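Local coordinates for protein probable oxidoreductase (Pseudomonas aeruginosa, PDB 4B7C) that is probably an NADP-dependent oxidoreductase of the medium-chain dehydrogenase/reductase type, with a Rossmann-fold cofactor domain, at residues G174-G179 with G195-I200; A166-R171 with G301-R306. All blocks are in the same frame, centred on the assembly; numbering follows the deposited sequence.

Interaction 1 of 2, residues G174-G179 with G195-I200; sequences GCRVVG and GFDGAI
Strands 176-179 and 198-200 run parallel, their axes 24° apart and 4.5 Å at closest approach, with Val-178 paired to Gly-198 and Gly-179 to Ala-199. With helix 184-193 between them they form a beta-alpha-beta crossover of the Rossmann fold. Strand 198-201 is an outermost strand of the parallel sheet within this chain, and 176-181 also bonds to strand 152-155 on its other side.

Three backbone bonds join the strands: Gly-198 N to Val-177 O, Gly-179 N to Gly-198 O and Ile-200 N to Gly-179 O. Val-177 O takes a second, weak bond from Asp-197 N. Just before the paired residues a side chain does the work of a backbone acceptor. Asp-197 OD2 receives Val-177 N at 2.8 Å, on the anti side of the carboxylate and nearly straight at 166°.

Asp-197 CB lies over one face of the Arg-176 guanidinium, 3.8 Å from NH1. The two charges are near each other but form no salt bridge; Arg-176 NH2 pairs instead with Glu-214. Arg-176 NH2 also donates to a water, which in turn donates to Asp-197 O.

On the side facing helix 161-172, Val-177 CG1 is anti to its backbone N (chi1 -173°). It makes a CH-pi contact with Phe-196, 4.1 Å from the ring centroid and offset toward the rim. Val-178 CG1 and Ile-200 CD1 meet at 3.9 Å on the face covered by helix 207-214. The Phe-196 ring turns an edge to the backbone of Gly-179, with CD2 3.5 Å from Gly-179 N.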
loop_
_atom_site.group_PDB
_atom_site.type_symbol
_atom_site.label_atom_id
_atom_site.label_comp_id
_atom_site.label_asym_id
_atom_site.label_seq_id
_atom_site.Cartn_x
_atom_site.Cartn_y
_atom_site.Cartn_z
ATOM N N GLY B 174 -5.555 23.192 -7.038
ATOM C CA GLY B 174 -6.958 23.433 -6.703
ATOM C C GLY B 174 -7.470 22.539 -5.592
ATOM O O GLY B 174 -8.680 22.383 -5.409
ATOM N N CYS B 175 -6.547 21.980 -4.819
ATOM C CA CYS B 175 -6.905 21.075 -3.742
ATOM C C CYS B 175 -7.165 21.807 -2.449
ATOM O O CYS B 175 -6.658 22.899 -2.215
ATOM C CB CYS B 175 -5.793 20.051 -3.494
ATOM S SG CYS B 175 -5.338 19.126 -4.975
ATOM N N ARG B 176 -7.958 21.174 -1.597
ATOM C CA ARG B 176 -8.019 21.548 -0.199
ATOM C C ARG B 176 -6.811 20.927 0.480
ATOM O O ARG B 176 -6.614 19.714 0.430
ATOM C CB ARG B 176 -9.319 21.072 0.453
ATOM C CG ARG B 176 -9.369 21.361 1.940
ATOM C CD ARG B 176 -10.692 21.008 2.606
ATOM N NE ARG B 176 -10.544 21.268 4.038
ATOM C CZ ARG B 176 -10.629 22.469 4.613
ATOM N NH1 ARG B 176 -10.915 23.559 3.902
ATOM N NH2 ARG B 176 -10.436 22.579 5.923
ATOM N N VAL B 177 -6.015 21.761 1.142
ATOM C CA VAL B 177 -4.737 21.336 1.693
ATOM C C VAL B 177 -4.676 21.466 3.212
ATOM O O VAL B 177 -4.762 22.567 3.768
ATOM C CB VAL B 177 -3.573 22.134 1.082
ATOM C CG1 VAL B 177 -2.245 21.554 1.530
ATOM C CG2 VAL B 177 -3.681 22.154 -0.430
ATOM N N VAL B 178 -4.476 20.328 3.871
ATOM C CA VAL B 178 -4.398 20.264 5.321
ATOM C C VAL B 178 -3.054 19.710 5.755
ATOM O O VAL B 178 -2.653 18.598 5.382
ATOM C CB VAL B 178 -5.543 19.417 5.921
ATOM C CG1 VAL B 178 -5.398 19.297 7.430
ATOM C CG2 VAL B 178 -6.887 20.040 5.580
ATOM N N GLY B 179 -2.366 20.489 6.574
ATOM C CA GLY B 179 -1.062 20.103 7.097
ATOM C C GLY B 179 -1.141 19.513 8.484
ATOM O O GLY B 179 -2.012 19.871 9.277
ATOM N N GLY B 195 -0.323 29.369 2.854
ATOM C CA GLY B 195 -1.666 29.292 2.260
ATOM C C GLY B 195 -2.349 27.937 2.391
ATOM O O GLY B 195 -3.278 27.637 1.647
ATOM N N PHE B 196 -1.882 27.111 3.320
ATOM C CA PHE B 196 -2.579 25.855 3.632
ATOM C C PHE B 196 -3.993 26.218 4.098
ATOM O O PHE B 196 -4.175 27.225 4.796
ATOM C CB PHE B 196 -1.881 25.077 4.750
ATOM C CG PHE B 196 -0.694 24.246 4.305
ATOM C CD1 PHE B 196 0.300 24.774 3.496
ATOM C CD2 PHE B 196 -0.552 22.929 4.746
ATOM C CE1 PHE B 196 1.393 24.006 3.115
ATOM C CE2 PHE B 196 0.543 22.163 4.373
ATOM C CZ PHE B 196 1.516 22.702 3.556
ATOM N N ASP B 197 -4.978 25.408 3.717
ATOM C CA ASP B 197 -6.370 25.640 4.117
ATOM C C ASP B 197 -6.550 25.384 5.593
ATOM O O ASP B 197 -7.383 26.001 6.253
ATOM C CB ASP B 197 -7.323 24.753 3.329
ATOM C CG ASP B 197 -7.391 25.141 1.883
ATOM O OD1 ASP B 197 -8.040 26.159 1.587
ATOM O OD2 ASP B 197 -6.790 24.438 1.046
ATOM N N GLY B 198 -5.757 24.460 6.107
ATOM C CA GLY B 198 -5.779 24.149 7.519
ATOM C C GLY B 198 -4.505 23.494 7.986
ATOM O O GLY B 198 -3.726 22.985 7.188
ATOM N N ALA B 199 -4.312 23.485 9.296
ATOM C CA ALA B 199 -3.147 22.864 9.905
ATOM C C ALA B 199 -3.534 22.288 11.241
ATOM O O ALA B 199 -4.163 22.963 12.046
ATOM C CB ALA B 199 -2.027 23.870 10.089
ATOM N N ILE B 200 -3.150 21.041 11.483
ATOM C CA ILE B 200 -3.472 20.369 12.732
ATOM C C ILE B 200 -2.216 20.218 13.563
ATOM O O ILE B 200 -1.240 19.615 13.120
ATOM C CB ILE B 200 -4.102 18.979 12.500
ATOM C CG1 ILE B 200 -5.414 19.105 11.710
ATOM C CG2 ILE B 200 -4.353 18.287 13.831
ATOM C CD1 ILE B 200 -5.850 17.817 11.041
HETATM O O HOH W 1 -10.093 25.500 7.214
#

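Interaction 2 of 2, residues A166-R171 with G301-R306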
loop_
_atom_site.group_PDB
_atom_site.type_symbol
_atom_site.label_atom_id
_atom_site.label_comp_id
_atom_site.label_asym_id
_atom_site.label_seq_id
_atom_site.Cartn_x
_atom_site.Cartn_y
_atom_site.Cartn_z
ATOM N N ALA B 166 5.216 20.408 -1.002
ATOM C CA ALA B 166 4.129 19.548 -1.478
ATOM C C ALA B 166 2.748 20.202 -1.274
ATOM O O ALA B 166 1.909 20.201 -2.171
ATOM C CB ALA B 166 4.185 18.178 -0.778
ATOM N N GLY B 167 2.533 20.758 -0.088
ATOM C CA GLY B 167 1.268 21.430 0.236
ATOM C C GLY B 167 0.970 22.626 -0.653
ATOM O O GLY B 167 -0.167 22.847 -1.050
ATOM N N GLN B 168 2.008 23.374 -0.992
ATOM C CA GLN B 168 1.860 24.538 -1.867
ATOM C C GLN B 168 1.542 24.123 -3.290
ATOM O O GLN B 168 0.699 24.726 -3.962
ATOM C CB GLN B 168 3.121 25.408 -1.834
ATOM C CG GLN B 168 3.372 26.069 -0.485
ATOM C CD GLN B 168 4.630 26.923 -0.468
ATOM O OE1 GLN B 168 4.624 28.043 -0.959
ATOM N NE2 GLN B 168 5.707 26.402 0.111
ATOM N N ILE B 169 2.203 23.071 -3.757
ATOM C CA ILE B 169 1.889 22.525 -5.081
ATOM C C ILE B 169 0.428 22.078 -5.123
ATOM O O ILE B 169 -0.296 22.359 -6.077
ATOM C CB ILE B 169 2.811 21.348 -5.463
ATOM C CG1 ILE B 169 4.262 21.825 -5.600
ATOM C CG2 ILE B 169 2.372 20.750 -6.797
ATOM C CD1 ILE B 169 5.263 20.707 -5.802
ATOM N N ALA B 170 0.003 21.375 -4.078
ATOM C CA ALA B 170 -1.377 20.890 -3.974
ATOM C C ALA B 170 -2.391 22.041 -4.033
ATOM O O ALA B 170 -3.423 21.937 -4.703
ATOM C CB ALA B 170 -1.552 20.102 -2.686
ATOM N N ARG B 171 -2.074 23.142 -3.351
ATOM C CA ARG B 171 -2.913 24.359 -3.398
ATOM C C ARG B 171 -3.040 24.855 -4.830
ATOM O O ARG B 171 -4.131 25.171 -5.299
ATOM C CB ARG B 171 -2.344 25.476 -2.499
ATOM C CG ARG B 171 -3.064 26.827 -2.641
ATOM C CD ARG B 171 -2.536 27.923 -1.712
ATOM N NE ARG B 171 -1.074 27.976 -1.676
ATOM C CZ ARG B 171 -0.307 28.534 -2.611
ATOM N NH1 ARG B 171 -0.842 29.117 -3.683
ATOM N NH2 ARG B 171 1.015 28.512 -2.471
ATOM N N GLY B 301 5.816 33.991 -7.531
ATOM C CA GLY B 301 5.374 34.134 -6.142
ATOM C C GLY B 301 4.252 33.182 -5.750
ATOM O O GLY B 301 3.631 33.350 -4.701
ATOM N N LYS B 302 3.993 32.187 -6.597
ATOM C CA LYS B 302 2.951 31.189 -6.338
ATOM C C LYS B 302 3.415 30.152 -5.325
ATOM O O LYS B 302 2.608 29.509 -4.671
ATOM C CB LYS B 302 2.539 30.480 -7.622
ATOM C CG LYS B 302 1.729 31.338 -8.575
ATOM C CD LYS B 302 1.345 30.571 -9.830
ATOM C CE LYS B 302 0.565 31.442 -10.796
ATOM N NZ LYS B 302 0.514 30.797 -12.134
ATOM N N LEU B 303 4.725 30.013 -5.189
ATOM C CA LEU B 303 5.324 29.083 -4.241
ATOM C C LEU B 303 6.510 29.742 -3.524
ATOM O O LEU B 303 7.287 30.447 -4.147
ATOM C CB LEU B 303 5.790 27.824 -4.982
ATOM C CG LEU B 303 6.124 26.597 -4.134
ATOM C CD1 LEU B 303 5.721 25.339 -4.897
ATOM C CD2 LEU B 303 7.602 26.582 -3.773
ATOM N N GLN B 304 6.631 29.489 -2.223
ATOM C CA GLN B 304 7.709 30.041 -1.381
ATOM C C GLN B 304 8.650 28.972 -0.867
ATOM O O GLN B 304 8.200 27.879 -0.544
ATOM C CB GLN B 304 7.122 30.726 -0.139
ATOM C CG GLN B 304 6.390 32.025 -0.397
ATOM C CD GLN B 304 5.673 32.524 0.838
ATOM O OE1 GLN B 304 4.535 32.950 0.752
ATOM N NE2 GLN B 304 6.332 32.461 1.988
ATOM N N SER B 305 9.931 29.322 -0.716
ATOM C CA SER B 305 10.930 28.416 -0.174
ATOM C C SER B 305 11.755 29.052 0.939
ATOM O O SER B 305 12.382 30.092 0.752
ATOM C CB SER B 305 11.874 27.939 -1.280
ATOM O OG SER B 305 12.755 26.934 -0.796
ATOM N N ARG B 306 11.803 28.385 2.087
ATOM C CA ARG B 306 12.634 28.858 3.209
ATOM C C ARG B 306 13.800 27.917 3.486
ATOM O O ARG B 306 13.626 26.706 3.642
ATOM C CB ARG B 306 11.864 29.117 4.528
ATOM C CG ARG B 306 11.061 27.951 5.069
ATOM C CD ARG B 306 10.180 28.384 6.243
ATOM N NE ARG B 306 10.878 29.234 7.222
ATOM C CZ ARG B 306 10.510 29.359 8.491
ATOM N NH1 ARG B 306 9.463 28.687 8.951
ATOM N NH2 ARG B 306 11.209 30.149 9.305
#
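Gln-168 NE2 gives hydrogen bonds to two carbonyl oxygens: Gln-304 O across the contact and Ser-164 O one turn earlier in its own helix. The bond to Gln-304 O measures 3.0 Å. It lies in the carbonyl plane, on a lone pair, and close to the plane of the Gln-168 amide. The other end of the same amide is also used. Gln-168 OE1 accepts Gln-304 N at 2.8 Å with an N-H...O angle of 172°, the donor tilted somewhat from the plane of the side-chain carbonyl. One side-chain amide thus bonds both the N-H and the C=O of a single residue in the extended loop. The chain of Gln-168 is extended beyond CG (chi2 180°), which carries CD out from helix 161-172 to that backbone.

Arg-171, one turn further on, bonds Lys-302. Its NH2 reaches Lys-302 O at 2.9 Å, with the oxygen in the guanidinium plane and the donor nearly in line with the C=O. Arg-171 NE makes a weak bond to Leu-194 O.

Between the two polar grips Leu-303 packs its CD1 against the helix, 3.9 Å from Ile-169 CG1 and 4.0 Å from Gln-168 CB. Met-294 and Trp-297 of helix 287-299 also touch Ile-169, so the cluster joins two helices and the loop that follows one of them.

Lys-302 NZ forms a salt bridge with Glu-300. All three hydrogen bonds across the contact pair a side chain of the helix with backbone of the loop. They therefore fix the path of the loop without using the side chains of Lys-302 or Gln-304.

Overall arrangement
After the N-terminal strands and helix 132-145, the chain reaches helix 161-172 by way of strand 152-155. This helix supplies the first half of interaction 2. A short turn leads into strand 176-181, with a probable hydrogen bond from Cys-175 N to Ala-170 O. Helix 184-193 then returns the chain, and strand 198-201 closes the small loop of interaction 1. Much later, residues 301-306 close the large loop of interaction 2, which encloses the small one. The centres are about 11 Å apart, and Val-177 and Gly-195 both pack on Arg-171. Interaction 1 joins two neighbouring Rossmann strands and the turn before the second. Interaction 2 joins a Rossmann helix to the connection leading into strand 307-311 of the mixed sheet.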